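Local coordinates for Avidin/streptavidin (Shewanella denitrificans, PDB 3SZH), which binds the vitamin biotin with high affinity, as a thermostable member of the avidin family made by a cold-living bacterium, at residues K92-W97 and Q114-Q119; I61-K66 and T78-F83; F43-S48 and E72-I77. All coordinates share one frame; numbering follows the deposited sequence.

Interaction 1: residues K92-W97 and Q114-Q119; sequences KISTLW and QDVFSQ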
ATOM      1  N   LYS B  92       4.265 -18.954   1.948  1.00 14.87           N
ATOM      2  CA  LYS B  92       3.322 -18.102   2.648  1.00 14.77           C
ATOM      3  C   LYS B  92       3.761 -16.663   2.507  1.00 13.65           C
ATOM      4  O   LYS B  92       4.933 -16.382   2.266  1.00 14.01           O
ATOM      5  CB  LYS B  92       3.255 -18.448   4.138  1.00 15.71           C
ATOM      6  CG  LYS B  92       2.706 -19.851   4.444  1.00 17.31           C
ATOM      7  CD  LYS B  92       2.492 -20.066   5.935  1.00 18.50           C
ATOM      8  CE  LYS B  92       2.143 -21.516   6.224  1.00 23.04           C
ATOM      9  NZ  LYS B  92       0.723 -21.843   5.917  1.00 26.15           N
ATOM     10  N   ILE B  93       2.806 -15.751   2.628  1.00 13.04           N
ATOM     11  CA  ILE B  93       3.101 -14.330   2.758  1.00 12.87           C
ATOM     12  C   ILE B  93       2.516 -13.872   4.089  1.00 12.76           C
ATOM     13  O   ILE B  93       1.310 -13.956   4.307  1.00 13.34           O
ATOM     14  CB  ILE B  93       2.491 -13.485   1.606  1.00 12.38           C
ATOM     15  CG1 ILE B  93       2.918 -14.012   0.225  1.00 14.01           C
ATOM     16  CG2 ILE B  93       2.910 -12.018   1.748  1.00 13.48           C
ATOM     17  CD1 ILE B  93       2.202 -13.326  -0.952  1.00 14.72           C
ATOM     18  N   SER B  94       3.396 -13.443   4.987  1.00 12.58           N
ATOM     19  CA  SER B  94       2.976 -12.969   6.288  1.00 12.51           C
ATOM     20  C   SER B  94       2.872 -11.455   6.211  1.00 11.58           C
ATOM     21  O   SER B  94       3.838 -10.795   5.821  1.00 11.98           O
ATOM     22  CB  SER B  94       3.999 -13.400   7.328  1.00 13.80           C
ATOM     23  OG  SER B  94       3.607 -12.938   8.588  1.00 14.21           O
ATOM     24  N   THR B  95       1.719 -10.918   6.616  1.00 11.06           N
ATOM     25  CA  THR B  95       1.415  -9.504   6.414  1.00 11.03           C
ATOM     26  C   THR B  95       0.840  -8.836   7.649  1.00 11.46           C
ATOM     27  O   THR B  95       0.220  -9.471   8.507  1.00 12.01           O
ATOM     28  CB  THR B  95       0.399  -9.262   5.257  1.00 11.06           C
ATOM     29  OG1 THR B  95      -0.901  -9.683   5.662  1.00 12.10           O
ATOM     30  CG2 THR B  95       0.798  -9.967   3.976  1.00 11.51           C
ATOM     31  N   LEU B  96       0.975  -7.513   7.669  1.00 10.57           N
ATOM     32  CA  LEU B  96       0.227  -6.633   8.543  1.00 10.51           C
ATOM     33  C   LEU B  96      -0.535  -5.678   7.633  1.00 10.80           C
ATOM     34  O   LEU B  96       0.054  -5.118   6.699  1.00 11.05           O
ATOM     35  CB  LEU B  96       1.167  -5.835   9.437  1.00 11.61           C
ATOM     36  CG  LEU B  96       2.041  -6.659  10.374  1.00 13.56           C
ATOM     37  CD1 LEU B  96       2.946  -5.736  11.187  1.00 15.92           C
ATOM     38  CD2 LEU B  96       1.200  -7.555  11.288  1.00 15.00           C
ATOM     39  N   TRP B  97      -1.822  -5.484   7.901  1.00 10.36           N
ATOM     40  CA  TRP B  97      -2.638  -4.608   7.070  1.00 10.37           C
ATOM     41  C   TRP B  97      -3.189  -3.440   7.860  1.00  9.75           C
ATOM     42  O   TRP B  97      -3.294  -3.466   9.096  1.00 11.18           O
ATOM     43  CB  TRP B  97      -3.772  -5.385   6.390  1.00 11.07           C
ATOM     44  CG  TRP B  97      -4.671  -6.173   7.301  1.00 11.61           C
ATOM     45  CD1 TRP B  97      -4.596  -7.509   7.565  1.00 13.00           C
ATOM     46  CD2 TRP B  97      -5.798  -5.681   8.059  1.00 12.37           C
ATOM     47  NE1 TRP B  97      -5.604  -7.889   8.424  1.00 14.22           N
ATOM     48  CE2 TRP B  97      -6.359  -6.792   8.738  1.00 14.05           C
ATOM     49  CE3 TRP B  97      -6.411  -4.424   8.198  1.00 12.75           C
ATOM     50  CZ2 TRP B  97      -7.476  -6.680   9.570  1.00 15.10           C
ATOM     51  CZ3 TRP B  97      -7.518  -4.317   9.020  1.00 14.15           C
ATOM     52  CH2 TRP B  97      -8.031  -5.441   9.712  1.00 15.01           C
ATOM     53  N   GLN B 114      -3.514  -8.636  11.211  1.00 14.37           N
ATOM     54  CA  GLN B 114      -2.514  -9.529  10.618  1.00 13.85           C
ATOM     55  C   GLN B 114      -3.204 -10.553   9.754  1.00 13.33           C
ATOM     56  O   GLN B 114      -4.171 -11.165  10.176  1.00 15.27           O
ATOM     57  CB  GLN B 114      -1.626 -10.274  11.658  1.00 15.37           C
ATOM     58  CG  GLN B 114      -0.897 -11.522  11.023  1.00 19.05           C
ATOM     59  CD  GLN B 114       0.657 -11.620  11.176  1.00 24.06           C
ATOM     60  OE1 GLN B 114       1.167 -11.860  12.291  1.00 26.18           O
ATOM     61  NE2 GLN B 114       1.399 -11.543  10.027  1.00 21.06           N
ATOM     62  N   ASP B 115      -2.699 -10.739   8.535  1.00 12.55           N
ATOM     63  CA  ASP B 115      -3.157 -11.834   7.651  1.00 12.38           C
ATOM     64  C   ASP B 115      -1.965 -12.677   7.266  1.00 12.01           C
ATOM     65  O   ASP B 115      -0.892 -12.139   6.944  1.00 12.76           O
ATOM     66  CB  ASP B 115      -3.742 -11.293   6.336  1.00 11.88           C
ATOM     67  CG  ASP B 115      -5.145 -10.745   6.447  1.00 12.34           C
ATOM     68  OD1 ASP B 115      -5.799 -10.842   7.510  1.00 13.54           O
ATOM     69  OD2 ASP B 115      -5.585 -10.189   5.424  1.00 12.88           O
ATOM     70  N   VAL B 116      -2.136 -14.002   7.282  1.00 12.22           N
ATOM     71  CA  VAL B 116      -1.127 -14.898   6.725  1.00 12.56           C
ATOM     72  C   VAL B 116      -1.757 -15.589   5.539  1.00 12.13           C
ATOM     73  O   VAL B 116      -2.808 -16.210   5.660  1.00 12.46           O
ATOM     74  CB  VAL B 116      -0.605 -15.916   7.755  1.00 13.16           C
ATOM     75  CG1 VAL B 116       0.351 -16.861   7.068  1.00 14.73           C
ATOM     76  CG2 VAL B 116       0.089 -15.173   8.918  1.00 14.51           C
ATOM     77  N   PHE B 117      -1.151 -15.388   4.369  1.00 12.86           N
ATOM     78  CA  PHE B 117      -1.637 -15.966   3.122  1.00 13.46           C
ATOM     79  C   PHE B 117      -0.789 -17.200   2.836  1.00 14.72           C
ATOM     80  O   PHE B 117       0.434 -17.195   3.023  1.00 17.28           O
ATOM     81  CB  PHE B 117      -1.509 -14.953   1.969  1.00 13.34           C
ATOM     82  CG  PHE B 117      -2.408 -13.768   2.070  1.00 12.29           C
ATOM     83  CD1 PHE B 117      -2.062 -12.678   2.869  1.00 11.69           C
ATOM     84  CD2 PHE B 117      -3.591 -13.732   1.346  1.00 12.67           C
ATOM     85  CE1 PHE B 117      -2.899 -11.571   2.941  1.00 12.35           C
ATOM     86  CE2 PHE B 117      -4.434 -12.618   1.406  1.00 12.69           C
ATOM     87  CZ  PHE B 117      -4.090 -11.539   2.201  1.00 12.23           C
ATOM     88  N   SER B 118      -1.451 -18.273   2.448  1.00 13.69           N
ATOM     89  CA  SER B 118      -0.807 -19.534   2.106  0.50 13.81           C
ATOM     90  C   SER B 118      -1.007 -19.803   0.626  1.00 14.24           C
ATOM     91  O   SER B 118      -2.021 -19.404   0.059  1.00 14.33           O
ATOM     92  CB  SER B 118      -1.436 -20.670   2.922  0.50 13.87           C
ATOM     93  OG  SER B 118      -1.230 -20.486   4.315  0.50 15.45           O
ATOM     94  N   GLN B 119      -0.074 -20.486  -0.007  1.00 15.30           N
ATOM     95  CA  GLN B 119      -0.251 -20.872  -1.389  1.00 16.76           C
ATOM     96  C   GLN B 119      -1.579 -21.594  -1.597  1.00 19.39           C
ATOM     97  O   GLN B 119      -2.025 -22.353  -0.718  1.00 19.49           O
ATOM     98  CB  GLN B 119       0.895 -21.742  -1.841  1.00 17.19           C
ATOM     99  CG  GLN B 119       1.084 -23.033  -1.075  1.00 17.95           C
ATOM    100  CD  GLN B 119       2.220 -23.818  -1.635  1.00 18.71           C
ATOM    101  OE1 GLN B 119       3.384 -23.471  -1.412  1.00 18.23           O
ATOM    102  NE2 GLN B 119       1.906 -24.870  -2.385  1.00 24.09           N
TER
HETATM  103  O   HOH W   1      -6.885 -10.073  10.350  1.00 26.50           O

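Interaction 2: residues I61-K66 and T78-F83; sequences ISFSTK and TSWSGF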
ATOM      1  N   ILE B  61       6.904  -7.467   0.046  1.00  9.93           N
ATOM      2  CA  ILE B  61       5.756  -7.155  -0.824  1.00  9.69           C
ATOM      3  C   ILE B  61       4.823  -6.188  -0.123  1.00  9.22           C
ATOM      4  O   ILE B  61       4.596  -6.264   1.098  1.00 10.34           O
ATOM      5  CB  ILE B  61       4.993  -8.451  -1.247  1.00 10.46           C
ATOM      6  CG1 ILE B  61       3.805  -8.131  -2.165  1.00 10.54           C
ATOM      7  CG2 ILE B  61       4.604  -9.291  -0.031  1.00 12.16           C
ATOM      8  CD1 ILE B  61       3.149  -9.332  -2.757  1.00 11.64           C
ATOM      9  N   SER B  62       4.295  -5.241  -0.886  1.00  8.82           N
ATOM     10  CA  SER B  62       3.153  -4.436  -0.465  0.50  8.59           C
ATOM     11  C   SER B  62       2.061  -4.607  -1.513  1.00  8.66           C
ATOM     12  O   SER B  62       2.350  -4.678  -2.720  1.00  8.92           O
ATOM     13  CB  SER B  62       3.519  -2.949  -0.299  0.50  8.67           C
ATOM     14  OG  SER B  62       3.621  -2.285  -1.533  0.70  8.80           O
ATOM     15  N   PHE B  63       0.815  -4.644  -1.072  1.00  8.03           N
ATOM     16  CA  PHE B  63      -0.290  -4.583  -2.036  1.00  8.07           C
ATOM     17  C   PHE B  63      -1.454  -3.898  -1.392  1.00  7.83           C
ATOM     18  O   PHE B  63      -1.594  -3.892  -0.170  1.00  9.10           O
ATOM     19  CB  PHE B  63      -0.631  -5.983  -2.599  1.00  8.87           C
ATOM     20  CG  PHE B  63      -1.013  -7.019  -1.564  1.00  8.94           C
ATOM     21  CD1 PHE B  63      -0.052  -7.782  -0.928  1.00  9.70           C
ATOM     22  CD2 PHE B  63      -2.373  -7.261  -1.270  1.00 10.18           C
ATOM     23  CE1 PHE B  63      -0.407  -8.757   0.004  1.00 11.65           C
ATOM     24  CE2 PHE B  63      -2.723  -8.256  -0.325  1.00 11.71           C
ATOM     25  CZ  PHE B  63      -1.741  -8.994   0.289  1.00 11.90           C
ATOM     26  N   SER B  64      -2.284  -3.276  -2.225  1.00  7.91           N
ATOM     27  CA  SER B  64      -3.409  -2.490  -1.713  0.50  7.72           C
ATOM     28  C   SER B  64      -4.578  -2.583  -2.673  1.00  7.67           C
ATOM     29  O   SER B  64      -4.414  -2.690  -3.907  1.00  8.00           O
ATOM     30  CB  SER B  64      -2.948  -1.047  -1.480  0.50  7.17           C
ATOM     31  OG  SER B  64      -3.971  -0.134  -1.122  0.50  5.84           O
ATOM     32  N   THR B  65      -5.779  -2.554  -2.084  1.00  8.77           N
ATOM     33  CA  THR B  65      -7.016  -2.615  -2.845  1.00  9.15           C
ATOM     34  C   THR B  65      -7.971  -1.544  -2.361  1.00  8.66           C
ATOM     35  O   THR B  65      -8.122  -1.319  -1.149  1.00  9.47           O
ATOM     36  CB  THR B  65      -7.660  -4.017  -2.793  1.00  9.95           C
ATOM     37  OG1 THR B  65      -8.634  -4.127  -3.837  1.00 11.40           O
ATOM     38  CG2 THR B  65      -8.327  -4.320  -1.474  1.00 11.07           C
ATOM     39  N   LYS B  66      -8.621  -0.886  -3.320  1.00  9.02           N
ATOM     40  CA  LYS B  66      -9.737   0.006  -3.054  1.00  8.93           C
ATOM     41  C   LYS B  66     -11.027  -0.801  -3.123  1.00  8.99           C
ATOM     42  O   LYS B  66     -11.285  -1.492  -4.111  1.00  8.86           O
ATOM     43  CB  LYS B  66      -9.731   1.149  -4.078  1.00  9.66           C
ATOM     44  CG  LYS B  66     -10.974   2.035  -4.050  1.00  9.81           C
ATOM     45  CD  LYS B  66     -10.829   3.231  -5.005  1.00 10.32           C
ATOM     46  CE  LYS B  66     -12.138   3.963  -5.141  1.00 10.90           C
ATOM     47  NZ  LYS B  66     -11.964   5.241  -5.901  1.00 11.15           N
ATOM     48  N   THR B  78      -7.753  -1.045   1.800  1.00  9.11           N
ATOM     49  CA  THR B  78      -6.864  -1.852   2.631  1.00  9.12           C
ATOM     50  C   THR B  78      -5.496  -1.944   1.993  1.00  8.70           C
ATOM     51  O   THR B  78      -5.379  -2.081   0.773  1.00 10.20           O
ATOM     52  CB  THR B  78      -7.428  -3.265   2.842  1.00  9.67           C
ATOM     53  OG1 THR B  78      -8.701  -3.139   3.469  1.00 10.79           O
ATOM     54  CG2 THR B  78      -6.506  -4.129   3.743  1.00 10.79           C
ATOM     55  N   SER B  79      -4.459  -1.817   2.812  1.00  9.35           N
ATOM     56  CA  SER B  79      -3.080  -1.955   2.376  1.00  9.49           C
ATOM     57  C   SER B  79      -2.383  -2.983   3.249  1.00  9.22           C
ATOM     58  O   SER B  79      -2.467  -2.926   4.472  1.00 10.63           O
ATOM     59  CB  SER B  79      -2.318  -0.655   2.522  1.00 10.87           C
ATOM     60  OG  SER B  79      -2.912   0.334   1.724  1.00 13.09           O
ATOM     61  N   TRP B  80      -1.686  -3.913   2.631  1.00  9.02           N
ATOM     62  CA  TRP B  80      -0.900  -4.961   3.289  1.00  9.14           C
ATOM     63  C   TRP B  80       0.576  -4.698   3.036  1.00  9.37           C
ATOM     64  O   TRP B  80       0.996  -4.350   1.928  1.00  9.56           O
ATOM     65  CB  TRP B  80      -1.259  -6.303   2.673  1.00  9.86           C
ATOM     66  CG  TRP B  80      -2.618  -6.865   2.931  1.00  9.20           C
ATOM     67  CD1 TRP B  80      -2.942  -7.815   3.845  1.00  9.99           C
ATOM     68  CD2 TRP B  80      -3.833  -6.572   2.220  1.00  9.81           C
ATOM     69  NE1 TRP B  80      -4.257  -8.170   3.748  1.00 10.59           N
ATOM     70  CE2 TRP B  80      -4.843  -7.403   2.767  1.00 10.10           C
ATOM     71  CE3 TRP B  80      -4.161  -5.728   1.140  1.00  9.37           C
ATOM     72  CZ2 TRP B  80      -6.144  -7.437   2.252  1.00 11.17           C
ATOM     73  CZ3 TRP B  80      -5.467  -5.742   0.653  1.00 10.56           C
ATOM     74  CH2 TRP B  80      -6.433  -6.596   1.202  1.00 10.85           C
ATOM     75  N   SER B  81       1.375  -4.946   4.074  1.00  9.64           N
ATOM     76  CA  SER B  81       2.830  -4.967   3.981  1.00  9.76           C
ATOM     77  C   SER B  81       3.288  -6.303   4.524  1.00 10.19           C
ATOM     78  O   SER B  81       2.844  -6.713   5.598  1.00 10.68           O
ATOM     79  CB  SER B  81       3.462  -3.882   4.851  1.00 10.87           C
ATOM     80  OG  SER B  81       3.074  -2.587   4.426  1.00 12.70           O
ATOM     81  N   GLY B  82       4.155  -7.001   3.815  1.00 10.11           N
ATOM     82  CA  GLY B  82       4.557  -8.300   4.305  1.00 11.59           C
ATOM     83  C   GLY B  82       5.722  -8.887   3.564  1.00 11.30           C
ATOM     84  O   GLY B  82       6.442  -8.226   2.820  1.00 10.90           O
ATOM     85  N   PHE B  83       5.956 -10.159   3.844  1.00 11.62           N
ATOM     86  CA  PHE B  83       7.136 -10.838   3.326  1.00 11.99           C
ATOM     87  C   PHE B  83       6.848 -12.307   3.084  1.00 12.36           C
ATOM     88  O   PHE B  83       6.023 -12.935   3.755  1.00 12.69           O
ATOM     89  CB  PHE B  83       8.326 -10.664   4.278  1.00 13.17           C
ATOM     90  CG  PHE B  83       8.045 -11.122   5.675  1.00 13.46           C
ATOM     91  CD1 PHE B  83       7.541 -10.232   6.615  1.00 14.59           C
ATOM     92  CD2 PHE B  83       8.257 -12.456   6.046  1.00 14.76           C
ATOM     93  CE1 PHE B  83       7.248 -10.655   7.906  1.00 16.26           C
ATOM     94  CE2 PHE B  83       7.970 -12.875   7.318  1.00 16.93           C
ATOM     95  CZ  PHE B  83       7.468 -11.985   8.247  1.00 16.82           C
TER

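Interaction 3: residues F43-S48 and E72-I77; sequences FACQNS and ESCNSI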
ATOM      1  N   PHE B  43     -18.816 -10.367   6.332  1.00 15.75           N
ATOM      2  CA  PHE B  43     -18.395  -9.087   5.792  1.00 15.72           C
ATOM      3  C   PHE B  43     -18.990  -8.832   4.414  1.00 14.59           C
ATOM      4  O   PHE B  43     -19.441  -9.755   3.725  1.00 15.20           O
ATOM      5  CB  PHE B  43     -16.863  -8.985   5.777  1.00 17.13           C
ATOM      6  CG  PHE B  43     -16.270  -8.836   7.143  1.00 19.23           C
ATOM      7  CD1 PHE B  43     -16.028  -9.952   7.932  1.00 19.41           C
ATOM      8  CD2 PHE B  43     -15.996  -7.579   7.662  1.00 22.09           C
ATOM      9  CE1 PHE B  43     -15.503  -9.823   9.217  1.00 22.18           C
ATOM     10  CE2 PHE B  43     -15.463  -7.441   8.947  1.00 22.95           C
ATOM     11  CZ  PHE B  43     -15.216  -8.566   9.721  1.00 22.05           C
ATOM     12  N   ALA B  44     -19.030  -7.559   4.046  1.00 15.02           N
ATOM     13  CA  ALA B  44     -19.486  -7.162   2.730  1.00 14.04           C
ATOM     14  C   ALA B  44     -18.320  -7.218   1.736  1.00 13.31           C
ATOM     15  O   ALA B  44     -17.202  -7.635   2.076  1.00 13.40           O
ATOM     16  CB  ALA B  44     -20.132  -5.774   2.781  1.00 14.94           C
ATOM     17  N   CYS B  45     -18.596  -6.799   0.501  1.00 12.38           N
ATOM     18  CA  CYS B  45     -17.603  -6.855  -0.583  1.00 11.55           C
ATOM     19  C   CYS B  45     -16.958  -8.246  -0.708  1.00 11.17           C
ATOM     20  O   CYS B  45     -15.741  -8.367  -0.894  1.00 11.16           O
ATOM     21  CB  CYS B  45     -16.525  -5.776  -0.423  1.00 12.00           C
ATOM     22  SG  CYS B  45     -17.158  -4.110  -0.626  1.00 12.86           S
ATOM     23  N   GLN B  46     -17.797  -9.286  -0.658  1.00 11.84           N
ATOM     24  CA  GLN B  46     -17.306 -10.660  -0.859  1.00 11.66           C
ATOM     25  C   GLN B  46     -17.551 -11.150  -2.284  1.00 11.72           C
ATOM     26  O   GLN B  46     -18.469 -10.685  -2.967  1.00 12.88           O
ATOM     27  CB  GLN B  46     -17.994 -11.637   0.085  1.00 12.26           C
ATOM     28  CG  GLN B  46     -17.570 -11.545   1.509  1.00 12.91           C
ATOM     29  CD  GLN B  46     -18.147 -12.687   2.331  1.00 14.02           C
ATOM     30  OE1 GLN B  46     -18.950 -12.482   3.244  1.00 15.79           O
ATOM     31  NE2 GLN B  46     -17.783 -13.891   1.976  1.00 14.10           N
ATOM     32  N   ASN B  47     -16.750 -12.129  -2.704  1.00 11.35           N
ATOM     33  CA  ASN B  47     -16.997 -12.939  -3.905  1.00 12.65           C
ATOM     34  C   ASN B  47     -16.945 -12.213  -5.230  1.00 13.37           C
ATOM     35  O   ASN B  47     -17.451 -12.735  -6.219  1.00 17.39           O
ATOM     36  CB  ASN B  47     -18.368 -13.613  -3.836  1.00 13.67           C
ATOM     37  CG  ASN B  47     -18.540 -14.404  -2.588  1.00 15.75           C
ATOM     38  OD1 ASN B  47     -17.661 -15.150  -2.205  1.00 15.39           O
ATOM     39  ND2 ASN B  47     -19.671 -14.226  -1.916  1.00 19.44           N
ATOM     40  N   SER B  48     -16.423 -10.999  -5.263  1.00 12.50           N
ATOM     41  CA  SER B  48     -16.250 -10.293  -6.529  1.00 11.25           C
ATOM     42  C   SER B  48     -14.819  -9.756  -6.553  1.00 10.30           C
ATOM     43  O   SER B  48     -14.223  -9.506  -5.503  1.00 10.92           O
ATOM     44  CB  SER B  48     -17.298  -9.193  -6.713  1.00 11.89           C
ATOM     45  OG  SER B  48     -17.149  -8.183  -5.731  1.00 11.63           O
ATOM     46  N   GLU B  72     -20.080  -3.597  -5.865  1.00 12.34           N
ATOM     47  CA  GLU B  72     -20.239  -3.231  -4.458  1.00 13.62           C
ATOM     48  C   GLU B  72     -19.133  -2.302  -3.962  1.00 11.58           C
ATOM     49  O   GLU B  72     -17.975  -2.433  -4.387  1.00 11.41           O
ATOM     50  CB  GLU B  72     -20.163  -4.538  -3.625  1.00 15.50           C
ATOM     51  CG  GLU B  72     -20.753  -4.389  -2.276  1.00 16.57           C
ATOM     52  CD  GLU B  72     -20.850  -5.710  -1.571  1.00 15.73           C
ATOM     53  OE1 GLU B  72     -20.769  -6.812  -2.215  1.00 16.36           O
ATOM     54  OE2 GLU B  72     -20.992  -5.629  -0.365  1.00 18.41           O
ATOM     55  N   SER B  73     -19.492  -1.398  -3.040  1.00 11.63           N
ATOM     56  CA  SER B  73     -18.544  -0.508  -2.360  1.00 11.27           C
ATOM     57  C   SER B  73     -18.535  -0.787  -0.872  1.00 11.62           C
ATOM     58  O   SER B  73     -19.603  -0.927  -0.253  1.00 12.73           O
ATOM     59  CB  SER B  73     -18.971   0.941  -2.538  1.00 12.59           C
ATOM     60  OG  SER B  73     -18.141   1.774  -1.756  1.00 13.41           O
ATOM     61  N   CYS B  74     -17.337  -0.785  -0.291  1.00 11.81           N
ATOM     62  CA  CYS B  74     -17.179  -0.752   1.159  1.00 12.42           C
ATOM     63  C   CYS B  74     -16.452   0.505   1.649  1.00 12.15           C
ATOM     64  O   CYS B  74     -15.988   0.559   2.783  1.00 13.61           O
ATOM     65  CB  CYS B  74     -16.550  -2.059   1.676  1.00 13.35           C
ATOM     66  SG  CYS B  74     -17.643  -3.520   1.321  1.00 17.06           S
ATOM     67  N   ASN B  75     -16.379   1.525   0.786  1.00 11.97           N
ATOM     68  CA  ASN B  75     -16.032   2.884   1.229  1.00 11.78           C
ATOM     69  C   ASN B  75     -14.669   3.024   1.911  1.00 11.39           C
ATOM     70  O   ASN B  75     -14.500   3.851   2.803  1.00 12.16           O
ATOM     71  CB  ASN B  75     -17.138   3.456   2.140  1.00 13.45           C
ATOM     72  CG  ASN B  75     -17.158   4.948   2.132  1.00 14.95           C
ATOM     73  OD1 ASN B  75     -16.946   5.564   1.090  1.00 15.89           O
ATOM     74  ND2 ASN B  75     -17.444   5.551   3.287  1.00 17.96           N
ATOM     75  N   SER B  76     -13.709   2.187   1.511  1.00 10.55           N
ATOM     76  CA  SER B  76     -12.448   2.131   2.226  0.50  9.95           C
ATOM     77  C   SER B  76     -11.368   1.507   1.345  1.00 10.08           C
ATOM     78  O   SER B  76     -11.645   1.078   0.219  1.00  9.92           O
ATOM     79  CB  SER B  76     -12.629   1.316   3.508  0.50  9.72           C
ATOM     80  OG  SER B  76     -13.095   0.016   3.187  0.50  8.92           O
ATOM     81  N   ILE B  77     -10.134   1.508   1.867  1.00  9.09           N
ATOM     82  CA  ILE B  77      -8.954   0.991   1.164  1.00  9.39           C
ATOM     83  C   ILE B  77      -8.166   0.165   2.184  1.00  9.58           C
ATOM     84  O   ILE B  77      -7.919   0.642   3.305  1.00 10.46           O
ATOM     85  CB  ILE B  77      -8.028   2.152   0.686  1.00  9.55           C
ATOM     86  CG1 ILE B  77      -8.790   3.131  -0.239  1.00 10.15           C
ATOM     87  CG2 ILE B  77      -6.778   1.590  -0.029  1.00 10.45           C
ATOM     88  CD1 ILE B  77      -8.048   4.427  -0.489  1.00 10.03           C
TER
HETATM   89  O   HOH W   2     -19.337  -8.381  -4.116  1.00 16.52           O

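Interaction 1: residues K92-W97 and Q114-Q119
The antiparallel hairpin formed by the last two strands of the avidin barrel, 92-101 and 111-119, includes the hydrogen-bonded pair T95-D115, where a side-chain bond joins the backbone ones. The carbonyl oxygen D115 O is gripped twice by this threonine, by T95 N at 2.9 Å and by T95 OG1 at 2.8 Å. A chi1 of 72° puts OG1 between the backbone N and the carbonyl carbon, and a threonine suits the place because its hydroxyl can then bond to the strand beside it while CG2 packs near the F117 ring. Further along, I93 and F117 exchange backbone bonds, I93 N lying 2.8 Å from F117 O. On the face that carries S94, L96 and V116, Q114 bends at chi2 (126°), bringing CD back over the neighbouring strand. Its NE2 then makes weak bonds to T95 O at 2.8 Å and to S94 OG at 3.0 Å. At the far end K92 NZ bonds S118 OG at 2.9 Å, less surely, as the serine has two conformers. W97 NE1 gives D115 OD1 a weak bond of 3.1 Å, ring and carboxylate planes standing 51° apart. Q16 NE2 also bonds D115 OD1, and D115 OD2 is held by W80, a cluster consistent with the biotin pocket of relatives. Strand 92-101 continues the sheet to strand 73-85, while S118 bonds V14 of strand 11-14, closing the barrel.

Interaction 2: residues I61-K66 and T78-F83
An aromatic stack on a regular antiparallel ladder, buried in the barrel between strands 60-66 and 73-85, joins F63 to W80. The phenyl ring lies in an offset stack against the five-membered ring of the indole, centroids 4.4 Å apart and planes at 16°. F63 CE2 sits over one indole face, off toward its rim, and comes to 3.2 Å from W80 CD2. In return W80 CB stands over the phenyl face, 3.7 Å from the F63 ring centroid, as a CH-pi contact. A chi1 of 58° places F63 CG between its backbone N and carbonyl carbon, starting the ring toward W80. Flat aromatic groups suit this inward-facing pair, since they lie over one another, and their one polar side-chain atom, W80 NE1, is satisfied by D115 OD2. W80 also meets W97 and F117, and such an aromatic lining is consistent with the biotin pocket of avidins. T65 CG2 touches the indole edge, 3.8 Å from W80 CZ3, and T78 CG2 lies over the opposite face, toward the rim. The ladder beneath is regular, with W80 N to F63 O 2.8 Å and nearly straight at 176°. Strand 50-57 flanks this pair beyond 60-66, and strand 92-101 beyond 73-85; on the serine face the second subunit packs, its W55 NE1 bonding S64 O.

Interaction 3: residues F43-S48 and E72-I77
E72 OE2 accepts the backbone N-H of C45 at 2.8 Å, in a bond that is nearly straight at the hydrogen (168°) and reaches the oxygen from above the carboxylate plane. The glutamate arrives there with CG anti to its own backbone N (chi1 -161°) and the chain extended beyond, a length that suits a glutamate to span to the loop. The same oxygen lies 3.3 Å from A44 CB. The other carboxylate oxygen, E72 OE1, takes a hydrogen bond of 2.9 Å from a water that also donates to Q46 O and accepts from S48 OG. Beside this polar link runs a covalent one: C45 SG and C74 SG form a disulfide of 2.1 Å, with a chi3 of 118°, and A44 CB packs 3.7 Å from C74 SG. An alanine in place of E72 would probably leave C45 N without its acceptor and the water short of a partner, so that the loop backbone was steadied less. The start of strand 73-85 is thus joined to the loop between strands 31-37 and 50-57, which in avidins borders the biotin site. Disulfide, carboxylate bond and water bridge together imply a restrained loop, whose covalent tie would hold only while the cysteines stay oxidised.

Overall arrangement
Strand 73-85 ties the three contacts together. It supplies one side of interactions 2 and 3, and lies next to strand 92-101 of interaction 1. Interactions 1 and 2, with centres 10 Å apart, meet directly: L96 N is 2.9 Å from S81 O, and D115 OD2 is 2.9 Å from W80 NE1. That second link joins the hairpin to the aromatic wall and fits the family's biotin pocket, empty in this apo form. Interaction 3 lies about 16 Å from interaction 2, centre to centre, yet I77 CG2 packs 3.4 Å from T65 O. From interaction 1 it stays about 7 Å away at the nearest atoms, across the chain's centre.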